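PDB 4Z3N: putative drug/sodium antiporter from Escherichia coli, which is probably an antiporter of the MATE family that moves xenobiotics across the cell membrane and is linked to transport of the genotoxin colibactin. Local coordinates for residues Val272-Tyr277 and Ala290-Thr295; Asn278-Arg283 and Val420-Ala425; Thr376-Leu381 and Arg431-Tyr436. All coordinates share one frame; numbering follows the deposited sequence.

Contact 1. Residues Val272-Tyr277 and Ala290-Thr295; sequences VGIVIY and AAFTLT. With OLC ((2R)-2,3-dihydroxypropyl (9Z)-octadec-9-enoate), chain B.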
loop_
_atom_site.group_PDB
_atom_site.type_symbol
_atom_site.label_atom_id
_atom_site.label_comp_id
_atom_site.label_asym_id
_atom_site.label_seq_id
_atom_site.Cartn_x
_atom_site.Cartn_y
_atom_site.Cartn_z
ATOM N N VAL A 272 -11.314 6.906 1.326
ATOM C CA VAL A 272 -12.607 7.499 1.695
ATOM C C VAL A 272 -12.782 7.627 3.203
ATOM O O VAL A 272 -13.414 8.563 3.698
ATOM C CB VAL A 272 -13.790 6.675 1.162
ATOM C CG1 VAL A 272 -15.100 7.228 1.700
ATOM C CG2 VAL A 272 -13.799 6.659 -0.342
ATOM N N GLY A 273 -12.249 6.650 3.929
ATOM C CA GLY A 273 -12.342 6.642 5.372
ATOM C C GLY A 273 -11.500 7.765 5.924
ATOM O O GLY A 273 -11.819 8.318 6.976
ATOM N N ILE A 274 -10.422 8.104 5.213
ATOM C CA ILE A 274 -9.566 9.224 5.621
ATOM C C ILE A 274 -10.204 10.569 5.267
ATOM O O ILE A 274 -9.936 11.569 5.912
ATOM C CB ILE A 274 -8.166 9.154 4.989
ATOM C CG1 ILE A 274 -7.401 7.953 5.549
ATOM C CG2 ILE A 274 -7.398 10.433 5.293
ATOM C CD1 ILE A 274 -6.004 7.773 4.992
ATOM N N VAL A 275 -11.062 10.571 4.252
ATOM C CA VAL A 275 -11.846 11.744 3.899
ATOM C C VAL A 275 -12.934 12.055 4.947
ATOM O O VAL A 275 -13.097 13.201 5.391
ATOM C CB VAL A 275 -12.513 11.562 2.513
ATOM C CG1 VAL A 275 -13.523 12.654 2.267
ATOM C CG2 VAL A 275 -11.473 11.542 1.408
ATOM N N ILE A 276 -13.690 11.030 5.318
ATOM C CA ILE A 276 -14.758 11.165 6.302
ATOM C C ILE A 276 -14.186 11.560 7.646
ATOM O O ILE A 276 -14.832 12.262 8.417
ATOM C CB ILE A 276 -15.553 9.858 6.450
ATOM C CG1 ILE A 276 -16.318 9.576 5.152
ATOM C CG2 ILE A 276 -16.447 9.894 7.706
ATOM C CD1 ILE A 276 -16.840 8.169 5.018
ATOM N N TYR A 277 -12.965 11.096 7.914
ATOM C CA TYR A 277 -12.237 11.449 9.131
ATOM C C TYR A 277 -11.811 12.913 9.108
ATOM O O TYR A 277 -11.937 13.632 10.102
ATOM C CB TYR A 277 -11.013 10.555 9.294
ATOM C CG TYR A 277 -10.251 10.717 10.592
ATOM C CD1 TYR A 277 -10.690 10.112 11.753
ATOM C CD2 TYR A 277 -9.067 11.439 10.637
ATOM C CE1 TYR A 277 -9.986 10.231 12.939
ATOM C CE2 TYR A 277 -8.354 11.573 11.817
ATOM C CZ TYR A 277 -8.815 10.958 12.969
ATOM O OH TYR A 277 -8.106 11.081 14.151
ATOM N N ALA A 290 -4.865 19.984 11.743
ATOM C CA ALA A 290 -3.428 20.232 11.673
ATOM C C ALA A 290 -2.615 19.155 12.426
ATOM O O ALA A 290 -1.544 18.738 11.959
ATOM C CB ALA A 290 -3.104 21.611 12.209
ATOM N N ALA A 291 -3.120 18.708 13.577
ATOM C CA ALA A 291 -2.459 17.637 14.343
ATOM C C ALA A 291 -2.281 16.355 13.507
ATOM O O ALA A 291 -1.185 15.799 13.420
ATOM C CB ALA A 291 -3.238 17.331 15.617
ATOM N N PHE A 292 -3.371 15.907 12.894
ATOM C CA PHE A 292 -3.376 14.745 12.013
ATOM C C PHE A 292 -2.367 14.875 10.881
ATOM O O PHE A 292 -1.748 13.897 10.489
ATOM C CB PHE A 292 -4.785 14.543 11.449
ATOM C CG PHE A 292 -4.954 13.310 10.618
ATOM C CD1 PHE A 292 -4.248 12.159 10.896
ATOM C CD2 PHE A 292 -5.854 13.302 9.562
ATOM C CE1 PHE A 292 -4.429 11.014 10.126
ATOM C CE2 PHE A 292 -6.039 12.169 8.786
ATOM C CZ PHE A 292 -5.324 11.024 9.067
ATOM N N THR A 293 -2.204 16.083 10.352
ATOM C CA THR A 293 -1.224 16.300 9.292
ATOM C C THR A 293 0.192 15.991 9.797
ATOM O O THR A 293 1.045 15.541 9.043
ATOM C CB THR A 293 -1.270 17.754 8.739
ATOM O OG1 THR A 293 -2.565 18.030 8.189
ATOM C CG2 THR A 293 -0.234 17.933 7.654
ATOM N N LEU A 294 0.434 16.226 11.082
ATOM C CA LEU A 294 1.729 15.933 11.677
ATOM C C LEU A 294 1.897 14.431 11.993
ATOM O O LEU A 294 2.949 13.845 11.718
ATOM C CB LEU A 294 1.927 16.770 12.943
ATOM C CG LEU A 294 2.109 18.290 12.798
ATOM C CD1 LEU A 294 2.210 18.932 14.167
ATOM C CD2 LEU A 294 3.338 18.646 11.981
ATOM N N THR A 295 0.856 13.804 12.544
ATOM C CA THR A 295 0.962 12.411 12.972
ATOM C C THR A 295 1.035 11.436 11.801
ATOM O O THR A 295 1.679 10.390 11.892
ATOM C CB THR A 295 -0.220 12.003 13.870
ATOM O OG1 THR A 295 -1.419 11.904 13.093
ATOM C CG2 THR A 295 -0.408 12.994 14.976
HETATM C C18 OLC B . -4.483 0.545 6.302
HETATM C C10 OLC B . -5.898 3.622 14.418
HETATM C C9 OLC B . -5.037 4.449 13.790
HETATM C C17 OLC B . -4.458 1.166 7.685
HETATM C C11 OLC B . -7.114 3.067 13.700
HETATM C C8 OLC B . -4.408 5.597 14.564
HETATM C C24 OLC B . -12.673 6.502 10.785
HETATM C C16 OLC B . -5.854 1.136 8.265
HETATM C C12 OLC B . -7.208 3.552 12.260
HETATM C C7 OLC B . -3.403 6.366 13.725
HETATM C C15 OLC B . -5.846 1.650 9.698
HETATM C C13 OLC B . -7.618 2.393 11.351
HETATM C C6 OLC B . -4.106 7.294 12.753
HETATM C C14 OLC B . -7.073 2.520 9.939
HETATM C C5 OLC B . -5.202 8.075 13.450
HETATM C C4 OLC B . -6.207 8.576 12.423
HETATM C C3 OLC B . -6.631 7.449 11.502
HETATM C C2 OLC B . -7.915 7.776 10.763
HETATM C C21 OLC B . -10.597 5.141 10.551
HETATM C C1 OLC B . -8.661 6.492 10.423
HETATM C C22 OLC B . -12.085 5.210 10.250
HETATM O O19 OLC B . -8.068 5.442 10.219
HETATM O O25 OLC B . -13.564 7.042 9.830
HETATM O O23 OLC B . -12.291 5.156 8.851
HETATM O O20 OLC B . -10.060 6.451 10.490
#

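Contact 2. Residues Asn278-Arg283 and Val420-Ala425; sequences NFFIVR and VVYLLA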
loop_
_atom_site.group_PDB
_atom_site.type_symbol
_atom_site.label_atom_id
_atom_site.label_comp_id
_atom_site.label_asym_id
_atom_site.label_seq_id
_atom_site.Cartn_x
_atom_site.Cartn_y
_atom_site.Cartn_z
ATOM N N ASN A 278 -11.296 13.350 7.968
ATOM C CA ASN A 278 -10.894 14.732 7.812
ATOM C C ASN A 278 -12.089 15.667 7.910
ATOM O O ASN A 278 -12.020 16.685 8.584
ATOM C CB ASN A 278 -10.153 14.912 6.492
ATOM C CG ASN A 278 -8.720 14.469 6.593
ATOM O OD1 ASN A 278 -8.287 14.011 7.651
ATOM N ND2 ASN A 278 -7.970 14.598 5.501
ATOM N N PHE A 279 -13.189 15.280 7.271
ATOM C CA PHE A 279 -14.444 16.024 7.332
ATOM C C PHE A 279 -14.835 16.331 8.775
ATOM O O PHE A 279 -15.025 17.481 9.140
ATOM C CB PHE A 279 -15.547 15.222 6.628
ATOM C CG PHE A 279 -16.884 15.902 6.590
ATOM C CD1 PHE A 279 -17.091 17.015 5.790
ATOM C CD2 PHE A 279 -17.954 15.399 7.321
ATOM C CE1 PHE A 279 -18.334 17.629 5.739
ATOM C CE2 PHE A 279 -19.205 16.014 7.278
ATOM C CZ PHE A 279 -19.392 17.123 6.482
ATOM N N PHE A 280 -14.927 15.294 9.597
ATOM C CA PHE A 280 -15.307 15.446 10.994
ATOM C C PHE A 280 -14.295 16.307 11.796
ATOM O O PHE A 280 -14.681 17.207 12.555
ATOM C CB PHE A 280 -15.458 14.067 11.645
ATOM C CG PHE A 280 -16.830 13.455 11.490
ATOM C CD1 PHE A 280 -17.870 13.843 12.306
ATOM C CD2 PHE A 280 -17.068 12.457 10.554
ATOM C CE1 PHE A 280 -19.136 13.273 12.182
ATOM C CE2 PHE A 280 -18.333 11.878 10.420
ATOM C CZ PHE A 280 -19.368 12.292 11.232
ATOM N N ILE A 281 -13.005 16.028 11.627
ATOM C CA ILE A 281 -11.977 16.696 12.414
ATOM C C ILE A 281 -11.996 18.210 12.183
ATOM O O ILE A 281 -11.847 18.996 13.115
ATOM C CB ILE A 281 -10.569 16.138 12.082
ATOM C CG1 ILE A 281 -10.495 14.657 12.426
ATOM C CG2 ILE A 281 -9.502 16.859 12.860
ATOM C CD1 ILE A 281 -10.653 14.367 13.893
ATOM N N VAL A 282 -12.198 18.595 10.929
ATOM C CA VAL A 282 -12.133 19.989 10.496
ATOM C C VAL A 282 -13.343 20.807 10.976
ATOM O O VAL A 282 -13.188 21.921 11.471
ATOM C CB VAL A 282 -12.020 20.071 8.943
ATOM C CG1 VAL A 282 -13.111 20.942 8.375
ATOM C CG2 VAL A 282 -10.644 20.567 8.519
ATOM N N ARG A 283 -14.538 20.237 10.836
ATOM C CA ARG A 283 -15.768 20.877 11.277
ATOM C C ARG A 283 -15.840 21.011 12.801
ATOM O O ARG A 283 -16.649 21.781 13.318
ATOM C CB ARG A 283 -16.991 20.101 10.756
ATOM C CG ARG A 283 -18.340 20.627 11.261
ATOM C CD ARG A 283 -19.494 20.248 10.337
ATOM N NE ARG A 283 -20.243 19.091 10.821
ATOM C CZ ARG A 283 -21.246 19.156 11.696
ATOM N NH1 ARG A 283 -21.624 20.324 12.198
ATOM N NH2 ARG A 283 -21.873 18.048 12.073
ATOM N N VAL A 420 -20.619 5.262 14.775
ATOM C CA VAL A 420 -20.115 5.397 16.145
ATOM C C VAL A 420 -19.467 6.770 16.383
ATOM O O VAL A 420 -19.604 7.353 17.453
ATOM C CB VAL A 420 -19.103 4.261 16.483
ATOM C CG1 VAL A 420 -18.257 4.613 17.709
ATOM C CG2 VAL A 420 -19.846 2.951 16.703
ATOM N N VAL A 421 -18.770 7.289 15.383
ATOM C CA VAL A 421 -18.189 8.609 15.495
ATOM C C VAL A 421 -19.302 9.618 15.647
ATOM O O VAL A 421 -19.237 10.498 16.509
ATOM C CB VAL A 421 -17.329 8.980 14.278
ATOM C CG1 VAL A 421 -17.202 10.497 14.161
ATOM C CG2 VAL A 421 -15.970 8.334 14.389
ATOM N N TYR A 422 -20.330 9.482 14.814
ATOM C CA TYR A 422 -21.472 10.387 14.874
ATOM C C TYR A 422 -22.101 10.332 16.262
ATOM O O TYR A 422 -22.368 11.368 16.874
ATOM C CB TYR A 422 -22.521 10.062 13.802
ATOM C CG TYR A 422 -23.399 11.264 13.529
ATOM C CD1 TYR A 422 -24.489 11.559 14.350
ATOM C CD2 TYR A 422 -23.108 12.146 12.489
ATOM C CE1 TYR A 422 -25.283 12.691 14.125
ATOM C CE2 TYR A 422 -23.902 13.275 12.250
ATOM C CZ TYR A 422 -24.987 13.538 13.072
ATOM O OH TYR A 422 -25.767 14.650 12.847
ATOM N N LEU A 423 -22.308 9.120 16.758
ATOM C CA LEU A 423 -22.842 8.913 18.095
ATOM C C LEU A 423 -22.013 9.613 19.175
ATOM O O LEU A 423 -22.552 10.364 19.992
ATOM C CB LEU A 423 -22.912 7.428 18.400
ATOM C CG LEU A 423 -23.392 7.191 19.824
ATOM C CD1 LEU A 423 -24.713 7.916 19.955
ATOM C CD2 LEU A 423 -23.521 5.703 20.153
ATOM N N LEU A 424 -20.701 9.369 19.178
ATOM C CA LEU A 424 -19.824 9.862 20.244
ATOM C C LEU A 424 -19.459 11.348 20.099
ATOM O O LEU A 424 -19.399 12.067 21.089
ATOM C CB LEU A 424 -18.541 9.021 20.315
ATOM C CG LEU A 424 -18.659 7.576 20.794
ATOM C CD1 LEU A 424 -17.297 6.915 20.956
ATOM C CD2 LEU A 424 -19.423 7.510 22.091
ATOM N N ALA A 425 -19.199 11.799 18.878
ATOM C CA ALA A 425 -18.764 13.174 18.670
ATOM C C ALA A 425 -19.914 14.211 18.610
ATOM O O ALA A 425 -19.700 15.409 18.834
ATOM C CB ALA A 425 -17.927 13.257 17.410
#

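Contact 3. Residues Thr376-Leu381 and Arg431-Tyr436; sequences TRIMAL and RITGVY. With OLC ((2R)-2,3-dihydroxypropyl (9Z)-octadec-9-enoate), chain B; OLC ((2R)-2,3-dihydroxypropyl (9Z)-octadec-9-enoate), chain D; OLC ((2R)-2,3-dihydroxypropyl (9Z)-octadec-9-enoate), chain C.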
loop_
_atom_site.group_PDB
_atom_site.type_symbol
_atom_site.label_atom_id
_atom_site.label_comp_id
_atom_site.label_asym_id
_atom_site.label_seq_id
_atom_site.Cartn_x
_atom_site.Cartn_y
_atom_site.Cartn_z
ATOM N N THR A 376 -2.702 10.216 19.461
ATOM C CA THR A 376 -1.771 9.119 19.580
ATOM C C THR A 376 -2.064 8.303 20.833
ATOM O O THR A 376 -2.108 7.068 20.786
ATOM C CB THR A 376 -0.329 9.620 19.607
ATOM O OG1 THR A 376 -0.036 10.303 18.375
ATOM C CG2 THR A 376 0.646 8.440 19.801
ATOM N N ARG A 377 -2.289 8.989 21.949
ATOM C CA ARG A 377 -2.522 8.295 23.207
ATOM C C ARG A 377 -3.755 7.412 23.137
ATOM O O ARG A 377 -3.788 6.306 23.702
ATOM C CB ARG A 377 -2.674 9.285 24.353
ATOM C CG ARG A 377 -1.398 10.004 24.743
ATOM C CD ARG A 377 -1.469 10.348 26.196
ATOM N NE ARG A 377 -0.217 10.882 26.704
ATOM C CZ ARG A 377 -0.095 12.083 27.255
ATOM N NH1 ARG A 377 -1.161 12.873 27.359
ATOM N NH2 ARG A 377 1.087 12.484 27.701
ATOM N N ILE A 378 -4.788 7.917 22.471
ATOM C CA ILE A 378 -6.030 7.164 22.383
ATOM C C ILE A 378 -5.967 6.069 21.319
ATOM O O ILE A 378 -6.262 4.923 21.610
ATOM C CB ILE A 378 -7.225 8.102 22.124
ATOM C CG1 ILE A 378 -7.396 9.052 23.325
ATOM C CG2 ILE A 378 -8.498 7.287 21.849
ATOM C CD1 ILE A 378 -8.657 9.896 23.310
ATOM N N MET A 379 -5.540 6.415 20.109
ATOM C CA MET A 379 -5.646 5.513 18.962
ATOM C C MET A 379 -4.452 4.595 18.672
ATOM O O MET A 379 -4.591 3.634 17.913
ATOM C CB MET A 379 -5.915 6.339 17.695
ATOM C CG MET A 379 -7.169 7.200 17.738
ATOM S SD MET A 379 -7.355 8.214 16.252
ATOM C CE MET A 379 -7.873 6.961 15.078
ATOM N N ALA A 380 -3.294 4.873 19.265
ATOM C CA ALA A 380 -2.063 4.185 18.869
ATOM C C ALA A 380 -2.103 2.677 19.090
ATOM O O ALA A 380 -1.659 1.913 18.241
ATOM C CB ALA A 380 -0.874 4.767 19.598
ATOM N N LEU A 381 -2.634 2.251 20.229
ATOM C CA LEU A 381 -2.682 0.833 20.539
ATOM C C LEU A 381 -3.612 0.075 19.596
ATOM O O LEU A 381 -3.513 -1.149 19.488
ATOM C CB LEU A 381 -3.110 0.612 21.993
ATOM C CG LEU A 381 -2.028 0.969 23.012
ATOM C CD1 LEU A 381 -2.539 0.911 24.449
ATOM C CD2 LEU A 381 -0.881 0.024 22.798
ATOM N N ARG A 431 -16.230 15.564 21.677
ATOM C CA ARG A 431 -16.135 16.165 20.348
ATOM C C ARG A 431 -15.024 15.562 19.497
ATOM O O ARG A 431 -15.255 14.574 18.791
ATOM C CB ARG A 431 -15.952 17.679 20.460
ATOM C CG ARG A 431 -17.013 18.368 21.328
ATOM C CD ARG A 431 -16.951 19.895 21.202
ATOM N NE ARG A 431 -18.176 20.456 20.625
ATOM C CZ ARG A 431 -18.229 21.217 19.531
ATOM N NH1 ARG A 431 -17.118 21.536 18.870
ATOM N NH2 ARG A 431 -19.401 21.663 19.097
ATOM N N ILE A 432 -13.803 16.056 19.646
ATOM C CA ILE A 432 -12.684 15.474 18.925
ATOM C C ILE A 432 -12.298 14.139 19.577
ATOM O O ILE A 432 -11.948 13.190 18.885
ATOM C CB ILE A 432 -11.495 16.444 18.877
ATOM C CG1 ILE A 432 -11.824 17.626 17.951
ATOM C CG2 ILE A 432 -10.223 15.735 18.434
ATOM C CD1 ILE A 432 -11.922 17.271 16.500
ATOM N N THR A 433 -12.396 14.069 20.903
ATOM C CA THR A 433 -12.153 12.830 21.641
ATOM C C THR A 433 -13.102 11.741 21.170
ATOM O O THR A 433 -12.774 10.548 21.212
ATOM C CB THR A 433 -12.326 13.023 23.164
ATOM O OG1 THR A 433 -11.186 13.703 23.686
ATOM C CG2 THR A 433 -12.443 11.696 23.870
ATOM N N GLY A 434 -14.282 12.162 20.717
ATOM C CA GLY A 434 -15.284 11.242 20.204
ATOM C C GLY A 434 -14.904 10.693 18.838
ATOM O O GLY A 434 -15.157 9.543 18.559
ATOM N N VAL A 435 -14.323 11.524 17.986
ATOM C CA VAL A 435 -13.802 11.065 16.717
ATOM C C VAL A 435 -12.758 9.969 16.937
ATOM O O VAL A 435 -12.872 8.864 16.404
ATOM C CB VAL A 435 -13.153 12.220 15.915
ATOM C CG1 VAL A 435 -12.641 11.706 14.569
ATOM C CG2 VAL A 435 -14.132 13.377 15.724
ATOM N N TYR A 436 -11.741 10.292 17.732
ATOM C CA TYR A 436 -10.659 9.369 18.024
ATOM C C TYR A 436 -11.179 7.993 18.472
ATOM O O TYR A 436 -10.738 6.952 17.964
ATOM C CB TYR A 436 -9.756 9.946 19.099
ATOM C CG TYR A 436 -9.086 11.239 18.748
ATOM C CD1 TYR A 436 -8.923 11.635 17.432
ATOM C CD2 TYR A 436 -8.595 12.063 19.751
ATOM C CE1 TYR A 436 -8.275 12.833 17.123
ATOM C CE2 TYR A 436 -7.955 13.249 19.465
ATOM C CZ TYR A 436 -7.794 13.633 18.156
ATOM O OH TYR A 436 -7.151 14.817 17.907
HETATM C C18 OLC B . -4.483 0.545 6.302
HETATM C C10 OLC B . -5.898 3.622 14.418
HETATM C C9 OLC B . -5.037 4.449 13.790
HETATM C C17 OLC B . -4.458 1.166 7.685
HETATM C C11 OLC B . -7.114 3.067 13.700
HETATM C C8 OLC B . -4.408 5.597 14.564
HETATM C C24 OLC B . -12.673 6.502 10.785
HETATM C C16 OLC B . -5.854 1.136 8.265
HETATM C C12 OLC B . -7.208 3.552 12.260
HETATM C C7 OLC B . -3.403 6.366 13.725
HETATM C C15 OLC B . -5.846 1.650 9.698
HETATM C C13 OLC B . -7.618 2.393 11.351
HETATM C C6 OLC B . -4.106 7.294 12.753
HETATM C C14 OLC B . -7.073 2.520 9.939
HETATM C C5 OLC B . -5.202 8.075 13.450
HETATM C C4 OLC B . -6.207 8.576 12.423
HETATM C C3 OLC B . -6.631 7.449 11.502
HETATM C C2 OLC B . -7.915 7.776 10.763
HETATM C C21 OLC B . -10.597 5.141 10.551
HETATM C C1 OLC B . -8.661 6.492 10.423
HETATM C C22 OLC B . -12.085 5.210 10.250
HETATM O O19 OLC B . -8.068 5.442 10.219
HETATM O O25 OLC B . -13.564 7.042 9.830
HETATM O O23 OLC B . -12.291 5.156 8.851
HETATM O O20 OLC B . -10.060 6.451 10.490
HETATM C C9 OLC D . -2.300 4.581 27.070
HETATM C C8 OLC D . -2.642 5.922 27.685
HETATM C C7 OLC D . -1.384 6.644 28.139
HETATM C C6 OLC D . -1.713 8.014 28.715
HETATM C C5 OLC D . -0.496 8.621 29.394
HETATM C C4 OLC D . -0.933 9.837 30.201
HETATM C C3 OLC D . -0.369 9.822 31.616
HETATM C C2 OLC D . -0.858 11.021 32.417
HETATM C C1 OLC D . 0.020 12.238 32.207
HETATM C C9 OLC C . -6.815 -1.010 23.197
HETATM C C8 OLC C . -7.188 0.437 22.917
HETATM C C7 OLC C . -7.580 1.145 24.198
HETATM C C6 OLC C . -7.086 2.583 24.165
HETATM C C5 OLC C . -7.566 3.304 25.409
HETATM C C4 OLC C . -6.879 4.655 25.538
HETATM C C3 OLC C . -7.689 5.591 26.429
HETATM C C2 OLC C . -6.772 6.605 27.083
HETATM C C1 OLC C . -7.399 7.983 27.044
#

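Contact 1. Residues Val272-Tyr277 and Ala290-Thr295
Tyr277 presents its OH to Gln375 OE1, a hydrogen bond outside these two segments, while its ring turns an edge toward the face of Phe292. The same Gln375 reaches Thr295 OG1 through NE2, and Asp299 OD2 is bonded to that hydroxyl as well, so one amide side chain ties polar groups of both helices together. Between the helices themselves the contact is aromatic. The pair is T-shaped: ring centroids lie 5.0 Å apart and the planes stand at 74°. Tyr277 CE2 sits over the middle of the Phe292 ring, and the shortest approach, 3.6 Å, runs from Tyr277 CD2 to Phe292 CE2. Both rings are carried across the gap in the same way, with CG anti to the backbone N (chi1 -174° for Tyr277, -175° for Phe292). Ile274 closes one margin, its CG2 lying 4.1 Å from Phe292 CE2 at the ring edge. A monoolein molecule covers one face of Tyr277, its C2 lying over the ring centre, and C4 of its acyl chain also comes 3.8 Å from Phe292 CE1. The phenol is thus bonded at its oxygen, covered on one face by lipid and set edge-on against its neighbour. The arrangement illustrates how successive helices of a membrane transporter, 250-284 and 286-322, pack within the second MatE family region.

Contact 2. Residues Asn278-Arg283 and Val420-Ala425
Phe280 sends its CB toward Val421 and Tyr422, and from there its atoms can be followed outward. The ring begins at CG, 4.0 Å from Val421 CG1, and that methyl stays almost equally distant from every ring carbon. The reason is its place: CG1 stands 3.8 Å from the ring centroid and only 6° off the normal, a CH-pi contact squarely over one face. Val421 brings this methyl there with CG1 anti to its backbone N (chi1 158°), and the other branch, CG2, is directed elsewhere, toward the backbone of Val435. Farther along the ring, Phe280 CE1 also comes within 4.1 Å of Tyr422 CD2, and at the tip Phe280 CZ is 3.9 Å from that same carbon. Tyr422 CD2 lies at the rim of the phenylalanine, near its plane. Phe280 and Tyr422 cross at about a right angle, whereas Val421 meets Phe280 from the opposite direction. Burial differs sharply: Val421 is buried, while Tyr422 is exposed and also touches a neighbouring molecule in the crystal, which may bear on its position. On the flank of helix 250-284 next to Phe280, Ile281 packs on Ile432. Within these segments Phe280 is the residue of helix 250-284 that meets helix 417-427, and its CH-pi contact is an apolar link between sequence-distant helices of the all-helical MATE fold.

Contact 3. Residues Thr376-Leu381 and Arg431-Tyr436
A Met-aromatic contact joins helix 366-379 to helix 432-453 near the start of the latter, with Met379 and Tyr436 as partners. The sulfur approaches the ring obliquely: Met379 SD is 4.9 Å from the Tyr436 centroid, 51° off the normal, and 3.9 Å from Tyr436 CD1. Met379 also lays CG alongside the backbone, 3.6 Å from Tyr436 O. Its chain runs straight through chi2 and then bends at chi3 (75°), which turns CE from the helix interface to the acyl chain of a monoolein molecule. Ile378 packs beside it with two branches. CG2 meets Tyr436 CB at 4.0 Å, while CD1 comes to the ring edge near Tyr436 CD2 and extends to Thr433 CG2, 4.2 Å away. The ring is further bounded within its own helix by Ile432 O, set above one face and offset to the rim. On the lipid side, Arg377 has one guanidinium face covered by C4 of another monoolein chain; Ile378 CG1 also touches a third. Tyr277 of helix 250-284 touches Tyr436 as well, as does Gln375, one residue before this segment on helix 366-379. Across the two segments the chemistry is dispersion and sulfur-ring contact, carried by side chains that are mostly buried, and its hold should depend on complementary shape rather than on directed bonds.

Contact 3 is the most enclosed of the three, whereas contacts 1 and 2 are only partly buried, and contact 2 includes an exposed tyrosine. Contacts 1 and 2 share helix 250-284, whose successive turns face different partners. Helix 432-453, used in contact 3, lies against both: Val435 packs on Tyr277 and on Ile281. Across the helices, the Tyr277 hydroxyl also comes near the Met379 sulfur. Their chemistry shifts with position. Contact 1 combines an aromatic pair with a polar network through Gln375, contact 2 sets a methyl over a ring face and a tyrosine carbon at its edge, and contact 3 uses sulfur and aliphatic branches. One monoolein molecule touches both contact 1 and contact 3.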